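Local coordinates for protein tartrate dehydrogenase/decarboxylase (Pseudomonas putida, PDB 3FLK) that oxidises tartrate with NAD+ to oxaloglycolate, converts meso-tartrate to D-glycerate and oxidatively decarboxylates D-malate to pyruvate, using magnesium or manganese, at residues A[18-23]-A[294-299]; A[133-138]-A[243-248]; A[259-264]-A[341-346]. The protein carries 1 engineered substitution. One frame throughout, in Å; residues are numbered along the deposited sequence.

Interaction 1 (A[18-23]-A[294-299]). With NAI (1,4-dihydronicotinamide adenine dinucleotide), chain F.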
loop_
_atom_site.group_PDB
_atom_site.type_symbol
_atom_site.label_atom_id
_atom_site.label_comp_id
_atom_site.label_asym_id
_atom_site.label_seq_id
_atom_site.Cartn_x
_atom_site.Cartn_y
_atom_site.Cartn_z
ATOM N N LEU A 18 -4.963 26.449 2.889
ATOM C CA LEU A 18 -5.026 27.896 3.105
ATOM C C LEU A 18 -3.671 28.478 3.523
ATOM O O LEU A 18 -3.403 29.656 3.298
ATOM C CB LEU A 18 -6.095 28.238 4.152
ATOM C CG LEU A 18 -7.558 27.937 3.799
ATOM C CD1 LEU A 18 -8.398 27.741 5.054
ATOM C CD2 LEU A 18 -8.148 29.032 2.920
ATOM N N GLU A 19 -2.822 27.647 4.121
ATOM C CA GLU A 19 -1.495 28.077 4.557
ATOM C C GLU A 19 -0.450 27.984 3.444
ATOM O O GLU A 19 0.370 28.890 3.279
ATOM C CB GLU A 19 -1.036 27.276 5.783
ATOM C CG GLU A 19 -1.876 27.508 7.038
ATOM C CD GLU A 19 -1.447 26.640 8.217
ATOM O OE1 GLU A 19 -0.708 25.652 8.011
ATOM O OE2 GLU A 19 -1.851 26.948 9.359
ATOM N N VAL A 20 -0.477 26.896 2.676
ATOM C CA VAL A 20 0.573 26.659 1.679
ATOM C C VAL A 20 0.355 27.386 0.344
ATOM O O VAL A 20 1.325 27.776 -0.307
ATOM C CB VAL A 20 0.873 25.142 1.458
ATOM C CG1 VAL A 20 1.312 24.484 2.768
ATOM C CG2 VAL A 20 -0.327 24.407 0.850
ATOM N N LEU A 21 -0.904 27.572 -0.054
ATOM C CA LEU A 21 -1.210 28.205 -1.345
ATOM C C LEU A 21 -0.588 29.598 -1.532
ATOM O O LEU A 21 0.031 29.848 -2.567
ATOM C CB LEU A 21 -2.720 28.248 -1.635
ATOM C CG LEU A 21 -3.078 28.869 -2.994
ATOM C CD1 LEU A 21 -2.852 27.874 -4.117
ATOM C CD2 LEU A 21 -4.504 29.382 -3.025
ATOM N N PRO A 22 -0.752 30.509 -0.545
ATOM C CA PRO A 22 -0.132 31.833 -0.686
ATOM C C PRO A 22 1.388 31.779 -0.858
ATOM O O PRO A 22 1.961 32.660 -1.498
ATOM C CB PRO A 22 -0.501 32.535 0.626
ATOM C CG PRO A 22 -1.737 31.842 1.084
ATOM C CD PRO A 22 -1.516 30.411 0.713
ATOM N N GLU A 23 2.030 30.750 -0.306
ATOM C CA GLU A 23 3.470 30.565 -0.491
ATOM C C GLU A 23 3.804 30.112 -1.912
ATOM O O GLU A 23 4.807 30.539 -2.485
ATOM C CB GLU A 23 4.054 29.597 0.549
ATOM C CG GLU A 23 3.861 30.035 2.012
ATOM C CD GLU A 23 4.211 31.499 2.259
ATOM O OE1 GLU A 23 3.444 32.179 2.974
ATOM O OE2 GLU A 23 5.241 31.976 1.735
ATOM N N ASN A 294 1.000 27.105 11.404
ATOM C CA ASN A 294 1.899 27.499 10.315
ATOM C C ASN A 294 3.262 26.796 10.352
ATOM O O ASN A 294 4.315 27.444 10.350
ATOM C CB ASN A 294 2.061 29.023 10.273
ATOM C CG ASN A 294 0.777 29.738 9.888
ATOM O OD1 ASN A 294 0.338 29.682 8.736
ATOM N ND2 ASN A 294 0.174 30.422 10.852
ATOM N N ILE A 295 3.221 25.468 10.406
ATOM C CA ILE A 295 4.426 24.640 10.308
ATOM C C ILE A 295 4.341 23.699 9.106
ATOM O O ILE A 295 5.267 22.930 8.847
ATOM C CB ILE A 295 4.695 23.822 11.596
ATOM C CG1 ILE A 295 3.474 22.967 11.962
ATOM C CG2 ILE A 295 5.140 24.747 12.742
ATOM C CD1 ILE A 295 3.776 21.834 12.918
ATOM N N ALA A 296 3.224 23.770 8.383
ATOM C CA ALA A 296 3.037 23.004 7.154
ATOM C C ALA A 296 4.141 23.303 6.141
ATOM O O ALA A 296 4.472 24.462 5.895
ATOM C CB ALA A 296 1.664 23.289 6.549
ATOM N N ASN A 297 4.719 22.245 5.582
ATOM C CA ASN A 297 5.721 22.347 4.523
ATOM C C ASN A 297 5.066 22.856 3.236
ATOM O O ASN A 297 4.142 22.220 2.722
ATOM C CB ASN A 297 6.366 20.969 4.292
ATOM C CG ASN A 297 7.670 21.042 3.516
ATOM O OD1 ASN A 297 7.925 21.996 2.785
ATOM N ND2 ASN A 297 8.508 20.023 3.679
ATOM N N PRO A 298 5.518 24.023 2.729
ATOM C CA PRO A 298 4.956 24.568 1.495
ATOM C C PRO A 298 5.640 24.087 0.210
ATOM O O PRO A 298 5.215 24.478 -0.882
ATOM C CB PRO A 298 5.182 26.070 1.660
ATOM C CG PRO A 298 6.461 26.159 2.443
ATOM C CD PRO A 298 6.549 24.915 3.298
ATOM N N ILE A 299 6.681 23.262 0.327
ATOM C CA ILE A 299 7.456 22.856 -0.853
ATOM C C ILE A 299 6.615 22.080 -1.877
ATOM O O ILE A 299 6.749 22.300 -3.083
ATOM C CB ILE A 299 8.767 22.098 -0.485
ATOM C CG1 ILE A 299 9.747 23.048 0.223
ATOM C CG2 ILE A 299 9.423 21.501 -1.738
ATOM C CD1 ILE A 299 10.992 22.379 0.791
HETATM P PA NAI F . -2.940 14.480 5.122
HETATM O O1A NAI F . -2.036 14.441 3.949
HETATM O O2A NAI F . -3.719 15.730 5.184
HETATM O O5B NAI F . -2.070 14.339 6.459
HETATM C C5B NAI F . -1.364 13.165 6.790
HETATM C C4B NAI F . -0.233 13.490 7.760
HETATM O O4B NAI F . 0.807 14.163 7.075
HETATM C C3B NAI F . -0.689 14.398 8.893
HETATM O O3B NAI F . -0.082 13.961 10.086
HETATM C C2B NAI F . -0.175 15.766 8.493
HETATM O O2B NAI F . 0.162 16.560 9.607
HETATM C C1B NAI F . 1.031 15.452 7.623
HETATM N N9A NAI F . 1.192 16.449 6.551
HETATM C C8A NAI F . 0.440 16.564 5.409
HETATM N N7A NAI F . 0.917 17.606 4.693
HETATM C C5A NAI F . 1.954 18.155 5.354
HETATM C C6A NAI F . 2.788 19.232 5.068
HETATM N N6A NAI F . 2.634 19.925 3.943
HETATM N N1A NAI F . 3.788 19.565 5.960
HETATM C C2A NAI F . 3.960 18.845 7.123
HETATM N N3A NAI F . 3.128 17.775 7.392
HETATM C C4A NAI F . 2.139 17.439 6.528
HETATM O O3 NAI F . -3.877 13.162 5.030
HETATM P PN NAI F . -4.965 12.633 6.097
HETATM O O1N NAI F . -4.614 13.054 7.471
HETATM O O2N NAI F . -5.112 11.182 5.838
HETATM O O5D NAI F . -6.316 13.359 5.637
HETATM C C5D NAI F . -6.691 14.633 6.119
HETATM C C4D NAI F . -7.801 15.217 5.245
HETATM O O4D NAI F . -7.285 15.556 3.972
HETATM C C3D NAI F . -8.952 14.251 4.995
HETATM O O3D NAI F . -10.143 14.999 5.029
HETATM C C2D NAI F . -8.708 13.732 3.589
HETATM O O2D NAI F . -9.902 13.375 2.933
HETATM C C1D NAI F . -8.038 14.934 2.942
HETATM N N1N NAI F . -7.157 14.638 1.795
HETATM C C2N NAI F . -7.333 15.384 0.663
HETATM C C3N NAI F . -6.527 15.183 -0.451
HETATM C C7N NAI F . -6.562 16.189 -1.567
HETATM O O7N NAI F . -7.338 17.359 -1.426
HETATM N N7N NAI F . -5.861 15.957 -2.676
HETATM C C4N NAI F . -5.529 14.209 -0.400
HETATM C C5N NAI F . -5.350 13.454 0.759
HETATM C C6N NAI F . -6.174 13.679 1.861
HETATM O O HOH W 1 0.636 24.326 9.882
#

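Interaction 2 (A[133-138]-A[243-248]). With OXL (oxalate ion), chain G.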
loop_
_atom_site.group_PDB
_atom_site.type_symbol
_atom_site.label_atom_id
_atom_site.label_comp_id
_atom_site.label_asym_id
_atom_site.label_seq_id
_atom_site.Cartn_x
_atom_site.Cartn_y
_atom_site.Cartn_z
ATOM N N VAL A 133 3.012 7.343 -12.225
ATOM C CA VAL A 133 2.000 7.700 -13.208
ATOM C C VAL A 133 0.718 6.989 -12.775
ATOM O O VAL A 133 0.601 5.765 -12.888
ATOM C CB VAL A 133 2.422 7.283 -14.646
ATOM C CG1 VAL A 133 1.344 7.644 -15.662
ATOM C CG2 VAL A 133 3.750 7.941 -15.030
ATOM N N ARG A 134 -0.225 7.767 -12.256
ATOM C CA ARG A 134 -1.429 7.222 -11.635
ATOM C C ARG A 134 -2.666 7.480 -12.493
ATOM O O ARG A 134 -2.928 8.617 -12.891
ATOM C CB ARG A 134 -1.599 7.827 -10.233
ATOM C CG ARG A 134 -2.928 7.539 -9.544
ATOM C CD ARG A 134 -3.155 8.518 -8.404
ATOM N NE ARG A 134 -4.423 8.289 -7.715
ATOM C CZ ARG A 134 -4.959 9.122 -6.829
ATOM N NH1 ARG A 134 -4.344 10.256 -6.516
ATOM N NH2 ARG A 134 -6.117 8.822 -6.252
ATOM N N GLU A 135 -3.422 6.418 -12.771
ATOM C CA GLU A 135 -4.701 6.543 -13.467
ATOM C C GLU A 135 -5.661 7.334 -12.580
ATOM O O GLU A 135 -5.802 7.041 -11.394
ATOM C CB GLU A 135 -5.279 5.166 -13.812
ATOM C CG GLU A 135 -6.296 5.184 -14.962
ATOM C CD GLU A 135 -7.580 5.928 -14.613
ATOM O OE1 GLU A 135 -8.143 5.673 -13.523
ATOM O OE2 GLU A 135 -8.019 6.778 -15.420
ATOM N N ASN A 136 -6.326 8.323 -13.169
ATOM C CA ASN A 136 -6.989 9.365 -12.390
ATOM C C ASN A 136 -8.506 9.515 -12.606
ATOM O O ASN A 136 -9.116 10.435 -12.051
ATOM C CB ASN A 136 -6.282 10.698 -12.678
ATOM C CG ASN A 136 -6.264 11.635 -11.486
ATOM O OD1 ASN A 136 -6.182 11.206 -10.333
ATOM N ND2 ASN A 136 -6.310 12.932 -11.767
ATOM N N THR A 137 -9.115 8.626 -13.397
ATOM C CA THR A 137 -10.540 8.783 -13.764
ATOM C C THR A 137 -11.448 7.563 -13.539
ATOM O O THR A 137 -12.672 7.675 -13.657
ATOM C CB THR A 137 -10.727 9.241 -15.239
ATOM O OG1 THR A 137 -10.139 8.278 -16.123
ATOM C CG2 THR A 137 -10.113 10.620 -15.481
ATOM N N GLU A 138 -10.861 6.406 -13.239
ATOM C CA GLU A 138 -11.640 5.175 -13.069
ATOM C C GLU A 138 -11.024 4.267 -12.002
ATOM O O GLU A 138 -10.333 4.746 -11.098
ATOM C CB GLU A 138 -11.827 4.445 -14.420
ATOM C CG GLU A 138 -10.528 4.100 -15.167
ATOM C CD GLU A 138 -10.757 3.360 -16.487
ATOM O OE1 GLU A 138 -10.095 2.322 -16.706
ATOM O OE2 GLU A 138 -11.585 3.812 -17.309
ATOM N N ALA A 243 0.316 2.809 -12.339
ATOM C CA ALA A 243 -0.597 2.196 -11.376
ATOM C C ALA A 243 -2.031 2.683 -11.536
ATOM O O ALA A 243 -2.278 3.748 -12.107
ATOM C CB ALA A 243 -0.103 2.453 -9.947
ATOM N N SER A 244 -2.970 1.887 -11.024
ATOM C CA SER A 244 -4.385 2.254 -10.963
ATOM C C SER A 244 -4.611 3.397 -9.966
ATOM O O SER A 244 -3.687 3.800 -9.253
ATOM C CB SER A 244 -5.210 1.042 -10.528
ATOM O OG SER A 244 -4.908 0.709 -9.180
ATOM N N ASN A 245 -5.846 3.892 -9.912
ATOM C CA ASN A 245 -6.230 5.001 -9.032
ATOM C C ASN A 245 -5.818 4.788 -7.576
ATOM O O ASN A 245 -5.157 5.646 -6.977
ATOM C CB ASN A 245 -7.741 5.244 -9.124
ATOM C CG ASN A 245 -8.110 6.716 -9.071
ATOM O OD1 ASN A 245 -7.436 7.526 -8.430
ATOM N ND2 ASN A 245 -9.197 7.070 -9.749
ATOM N N LEU A 246 -6.197 3.640 -7.019
ATOM C CA LEU A 246 -5.870 3.295 -5.635
ATOM C C LEU A 246 -4.385 2.993 -5.410
ATOM O O LEU A 246 -3.776 3.511 -4.466
ATOM C CB LEU A 246 -6.720 2.110 -5.156
ATOM C CG LEU A 246 -6.383 1.501 -3.785
ATOM C CD1 LEU A 246 -6.610 2.501 -2.654
ATOM C CD2 LEU A 246 -7.200 0.238 -3.557
ATOM N N PHE A 247 -3.813 2.142 -6.259
ATOM C CA PHE A 247 -2.418 1.734 -6.084
ATOM C C PHE A 247 -1.463 2.919 -6.243
ATOM O O PHE A 247 -0.497 3.043 -5.486
ATOM C CB PHE A 247 -2.042 0.571 -7.019
ATOM C CG PHE A 247 -2.744 -0.733 -6.699
ATOM C CD1 PHE A 247 -3.412 -0.918 -5.483
ATOM C CD2 PHE A 247 -2.707 -1.788 -7.604
ATOM C CE1 PHE A 247 -4.053 -2.125 -5.191
ATOM C CE2 PHE A 247 -3.342 -3.003 -7.321
ATOM C CZ PHE A 247 -4.018 -3.169 -6.115
ATOM N N GLY A 248 -1.756 3.794 -7.205
ATOM C CA GLY A 248 -0.997 5.028 -7.409
ATOM C C GLY A 248 -1.099 5.990 -6.236
ATOM O O GLY A 248 -0.118 6.638 -5.868
HETATM C C1 OXL G . -5.889 10.994 -2.201
HETATM C C2 OXL G . -5.030 11.416 -3.311
HETATM O O1 OXL G . -5.349 10.571 -1.149
HETATM O O2 OXL G . -5.549 11.820 -4.375
HETATM O O3 OXL G . -7.132 11.050 -2.330
HETATM O O4 OXL G . -3.787 11.352 -3.165
HETATM O O HOH W 2 -7.557 3.205 -12.162
HETATM O O HOH W 3 -8.236 10.134 -8.555
HETATM O O HOH W 4 -10.708 9.905 -10.025
#

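Interaction 3 (A[259-264]-A[341-346]). With NAI (1,4-dihydronicotinamide adenine dinucleotide), chain F.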
loop_
_atom_site.group_PDB
_atom_site.type_symbol
_atom_site.label_atom_id
_atom_site.label_comp_id
_atom_site.label_asym_id
_atom_site.label_seq_id
_atom_site.Cartn_x
_atom_site.Cartn_y
_atom_site.Cartn_z
ATOM N N ALA A 259 11.730 8.936 1.083
ATOM C CA ALA A 259 12.615 10.075 0.851
ATOM C C ALA A 259 12.622 11.072 2.019
ATOM O O ALA A 259 13.360 12.061 1.988
ATOM C CB ALA A 259 12.250 10.769 -0.458
ATOM N N GLY A 260 11.798 10.820 3.037
ATOM C CA GLY A 260 11.887 11.558 4.297
ATOM C C GLY A 260 10.650 12.297 4.782
ATOM O O GLY A 260 10.518 12.551 5.980
ATOM N N THR A 261 9.750 12.649 3.863
ATOM C CA THR A 261 8.560 13.445 4.199
ATOM C C THR A 261 7.538 13.491 3.062
ATOM O O THR A 261 7.903 13.458 1.886
ATOM C CB THR A 261 8.938 14.904 4.612
ATOM O OG1 THR A 261 7.754 15.647 4.921
ATOM C CG2 THR A 261 9.715 15.617 3.504
ATOM N N ILE A 262 6.258 13.576 3.416
ATOM C CA ILE A 262 5.209 13.758 2.410
ATOM C C ILE A 262 5.040 15.238 2.042
ATOM O O ILE A 262 4.313 15.576 1.107
ATOM C CB ILE A 262 3.839 13.105 2.822
ATOM C CG1 ILE A 262 3.010 14.007 3.760
ATOM C CG2 ILE A 262 4.034 11.677 3.367
ATOM C CD1 ILE A 262 3.583 14.241 5.145
ATOM N N GLY A 263 5.744 16.108 2.766
ATOM C CA GLY A 263 5.573 17.554 2.636
ATOM C C GLY A 263 6.120 18.209 1.378
ATOM O O GLY A 263 5.851 19.386 1.135
ATOM N N ILE A 264 6.882 17.463 0.577
ATOM C CA ILE A 264 7.482 18.019 -0.644
ATOM C C ILE A 264 6.875 17.490 -1.954
ATOM O O ILE A 264 7.116 18.054 -3.024
ATOM C CB ILE A 264 9.032 17.834 -0.676
ATOM C CG1 ILE A 264 9.411 16.355 -0.808
ATOM C CG2 ILE A 264 9.688 18.483 0.555
ATOM C CD1 ILE A 264 10.842 16.118 -1.266
ATOM N N PRO A 341 9.645 21.791 10.332
ATOM C CA PRO A 341 9.943 20.691 11.264
ATOM C C PRO A 341 9.838 19.265 10.701
ATOM O O PRO A 341 10.522 18.371 11.201
ATOM C CB PRO A 341 8.918 20.899 12.383
ATOM C CG PRO A 341 8.636 22.362 12.348
ATOM C CD PRO A 341 8.611 22.686 10.886
ATOM N N ASP A 342 8.999 19.049 9.687
ATOM C CA ASP A 342 8.877 17.715 9.077
ATOM C C ASP A 342 10.159 17.292 8.348
ATOM O O ASP A 342 10.366 16.105 8.082
ATOM C CB ASP A 342 7.660 17.631 8.144
ATOM C CG ASP A 342 7.765 18.565 6.957
ATOM O OD1 ASP A 342 7.905 18.074 5.818
ATOM O OD2 ASP A 342 7.717 19.794 7.164
HETATM N N MSE A 343 11.009 18.270 8.035
HETATM C CA MSE A 343 12.307 18.020 7.412
HETATM C C MSE A 343 13.471 18.284 8.371
HETATM O O MSE A 343 14.630 18.331 7.955
HETATM C CB MSE A 343 12.470 18.868 6.152
HETATM C CG MSE A 343 11.407 18.636 5.102
HETATM SE SE MSE A 343 11.861 19.555 3.456
HETATM C CE MSE A 343 13.129 18.271 2.733
ATOM N N GLY A 344 13.156 18.463 9.651
ATOM C CA GLY A 344 14.178 18.638 10.683
ATOM C C GLY A 344 14.584 20.078 10.949
ATOM O O GLY A 344 15.513 20.327 11.719
ATOM N N GLY A 345 13.887 21.023 10.319
ATOM C CA GLY A 345 14.183 22.447 10.484
ATOM C C GLY A 345 13.307 23.128 11.519
ATOM O O GLY A 345 12.486 22.483 12.171
ATOM N N THR A 346 13.476 24.439 11.664
ATOM C CA THR A 346 12.728 25.206 12.663
ATOM C C THR A 346 11.929 26.358 12.055
ATOM O O THR A 346 11.277 27.111 12.779
ATOM C CB THR A 346 13.653 25.771 13.769
ATOM O OG1 THR A 346 14.651 26.613 13.178
ATOM C CG2 THR A 346 14.329 24.645 14.550
HETATM P PA NAI F . -2.940 14.480 5.122
HETATM O O1A NAI F . -2.036 14.441 3.949
HETATM O O2A NAI F . -3.719 15.730 5.184
HETATM O O5B NAI F . -2.070 14.339 6.459
HETATM C C5B NAI F . -1.364 13.165 6.790
HETATM C C4B NAI F . -0.233 13.490 7.760
HETATM O O4B NAI F . 0.807 14.163 7.075
HETATM C C3B NAI F . -0.689 14.398 8.893
HETATM O O3B NAI F . -0.082 13.961 10.086
HETATM C C2B NAI F . -0.175 15.766 8.493
HETATM O O2B NAI F . 0.162 16.560 9.607
HETATM C C1B NAI F . 1.031 15.452 7.623
HETATM N N9A NAI F . 1.192 16.449 6.551
HETATM C C8A NAI F . 0.440 16.564 5.409
HETATM N N7A NAI F . 0.917 17.606 4.693
HETATM C C5A NAI F . 1.954 18.155 5.354
HETATM C C6A NAI F . 2.788 19.232 5.068
HETATM N N6A NAI F . 2.634 19.925 3.943
HETATM N N1A NAI F . 3.788 19.565 5.960
HETATM C C2A NAI F . 3.960 18.845 7.123
HETATM N N3A NAI F . 3.128 17.775 7.392
HETATM C C4A NAI F . 2.139 17.439 6.528
HETATM O O3 NAI F . -3.877 13.162 5.030
HETATM P PN NAI F . -4.965 12.633 6.097
HETATM O O1N NAI F . -4.614 13.054 7.471
HETATM O O2N NAI F . -5.112 11.182 5.838
HETATM O O5D NAI F . -6.316 13.359 5.637
HETATM C C5D NAI F . -6.691 14.633 6.119
HETATM C C4D NAI F . -7.801 15.217 5.245
HETATM O O4D NAI F . -7.285 15.556 3.972
HETATM C C3D NAI F . -8.952 14.251 4.995
HETATM O O3D NAI F . -10.143 14.999 5.029
HETATM C C2D NAI F . -8.708 13.732 3.589
HETATM O O2D NAI F . -9.902 13.375 2.933
HETATM C C1D NAI F . -8.038 14.934 2.942
HETATM N N1N NAI F . -7.157 14.638 1.795
HETATM C C2N NAI F . -7.333 15.384 0.663
HETATM C C3N NAI F . -6.527 15.183 -0.451
HETATM C C7N NAI F . -6.562 16.189 -1.567
HETATM O O7N NAI F . -7.338 17.359 -1.426
HETATM N N7N NAI F . -5.861 15.957 -2.676
HETATM C C4N NAI F . -5.529 14.209 -0.400
HETATM C C5N NAI F . -5.350 13.454 0.759
HETATM C C6N NAI F . -6.174 13.679 1.861
HETATM O O HOH W 5 8.980 13.735 8.019
#

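Interaction 1 (A[18-23]-A[294-299])
The carboxylate of E19 leans over the N294–A296 backbone without a direct hydrogen bond to it, and a water closes part of the gap. That water donates to E19 OE1 at 2.7 Å and accepts from I295 N, while the other oxygen, OE2, is held by G292 N. The E19 side chain can span the distance because it runs extended beyond CG (chi2 177°), its carboxylate tilted 30° from the amide plane of N294. N294 OD1 rests 3.5 Å from E19 CG, but its hydrogen bond goes to Q350 of the helix 349-361. A glutamate suits this place because one oxygen can take G292 N while the other takes the water that I295 N holds.

At the next residue the packing is apolar. V20 CG1, lying beside its own backbone N, reaches the CB of A296 at 4.0 Å and also touches N297 O and P298 CA. The ring of P298 turns its CB toward E23 CB, 3.9 Å away, while the E23 carboxylate bends off to a salt bridge with R26. The small A296 and the compact P298 let helix 17-35 come close to the loop.

Behind this packing N297 faces the cofactor. Its backbone N donates to NAI N1A at 2.9 Å, its O accepts from NAI N6A, and its OD1 takes I299 N at 3.0 Å in a capping bond at the start of helix 299-313. The paired backbone bonds read the Watson-Crick edge of adenine, and their loop belongs to the NAD-binding pocket of this isocitrate/isopropylmalate dehydrogenase family member.

Interaction 2 (A[133-138]-A[243-248])
Strands 129-135 and 240-243 run parallel, joined by A243 N to V133 O and by E135 N to A243 O (both 3.0 Å), after which strand 240-243 leads through S244 into helix 245-258. The helix start meets R134, whose side chain is extended from CG to NE, with CG anti to the backbone N (chi1 170°). It passes G248, with R134 CG 3.8 Å from G248 CA; a side chain at this glycine would collide with the arginine.

R134 NE donates to N245 O at 2.8 Å, in the carbonyl plane on a lone pair, although that oxygen lies 30° out of the guanidinium plane. N245 OD1 adds weak bonds from NE and NH2, the amide plane standing 66° from the guanidinium. NH1 is thereby presented to the oxalate, giving O2 a nearly straight bond of 2.9 Å. An alanine here would probably leave oxalate O2 without this donor and charge, and N245 O without its NE partner.

N245 uses both ends of its amide, which suits asparagine to the spot: ND2 donates to E138 O at 2.9 Å, in the amide plane, tying the helix start to the loop. E135 braces that loop, its OE1 accepting from E138 N (2.8 Å) and its OE2 from T137 N and T137 OG1. One water bridges E135 OE1 to N245 N, and another links N136 OD1 to N245 OD1, with N269 and N106 also holding the N136 amide. S244 occupies the N-cap, its OG bonded to E140 and accepting a weak capping bond from F247 N. R98, R108 and, from the second subunit, K192 also bond the oxalate in a pocket that includes D249, probably the substrate site, at the C-terminal ends of these parallel strands.

Interaction 3 (A[259-264]-A[341-346])
T261 OG1 donates to D342 OD1 at 2.6 Å, the short bond at the tight centre of this meeting of two loops. The carboxylate receives it on the anti lone pair of OD1, the side away from OD2. T261 OG1 stands anti to its backbone N (chi1 180°) and also accepts from G263 N at 3.0 Å, forming an ST turn. A threonine suits the place because one hydroxyl serves as donor across the contact and acceptor within its own turn, while its methyl is left for packing.

That methyl, T261 CG2, lies 3.8 Å from CG of M343, deposited as selenomethionine. The M343 chain is bent at chi3 (80°), and its SE meets I264 CG2 at 3.8 Å, the two side chains crossing at about a right angle. I299 of helix 299-313 packs against both. G263 fits beneath the D342 carboxylate, where a CB would strike OD1.

Together the loops line the adenosine end of the NAD pocket in this isocitrate/isopropylmalate dehydrogenase fold. I262 CD1 comes to 3.4 Å from NAI O4B, with I226 of the second subunit packing on the same side chain, while D342 CG approaches NAI C2A at 3.8 Å. The other oxygen of the aspartate, OD2, is held by T340.

On the looser side, toward G260, the backbones stand apart and a water fills in, donating to G260 O at 2.8 Å and to D342 O at 2.7 Å. G260 ends the preceding helix in a Schellman motif, where positive phi suits a residue without a side chain.

Interactions 1 and 3 are neighbours, their centres 13 Å apart on the same side of the chain's centre, and join directly: N297 ND2 lies 3.0 Å from D342 OD1, a probable hydrogen bond, and 3.4 Å from M343 SE. Both touch the same NAI, so three loops converge around its adenine end. Interaction 2 lies on the opposite side of the chain's centre, its centre about 26 Å from that of interaction 1 and 25 Å from that of interaction 3. It lies at the oxalate and metal site, the R134 side chain about 5 Å from the magnesium ion. Helix 245-258 starts in interaction 2 and leads into the 259-264 loop of interaction 3.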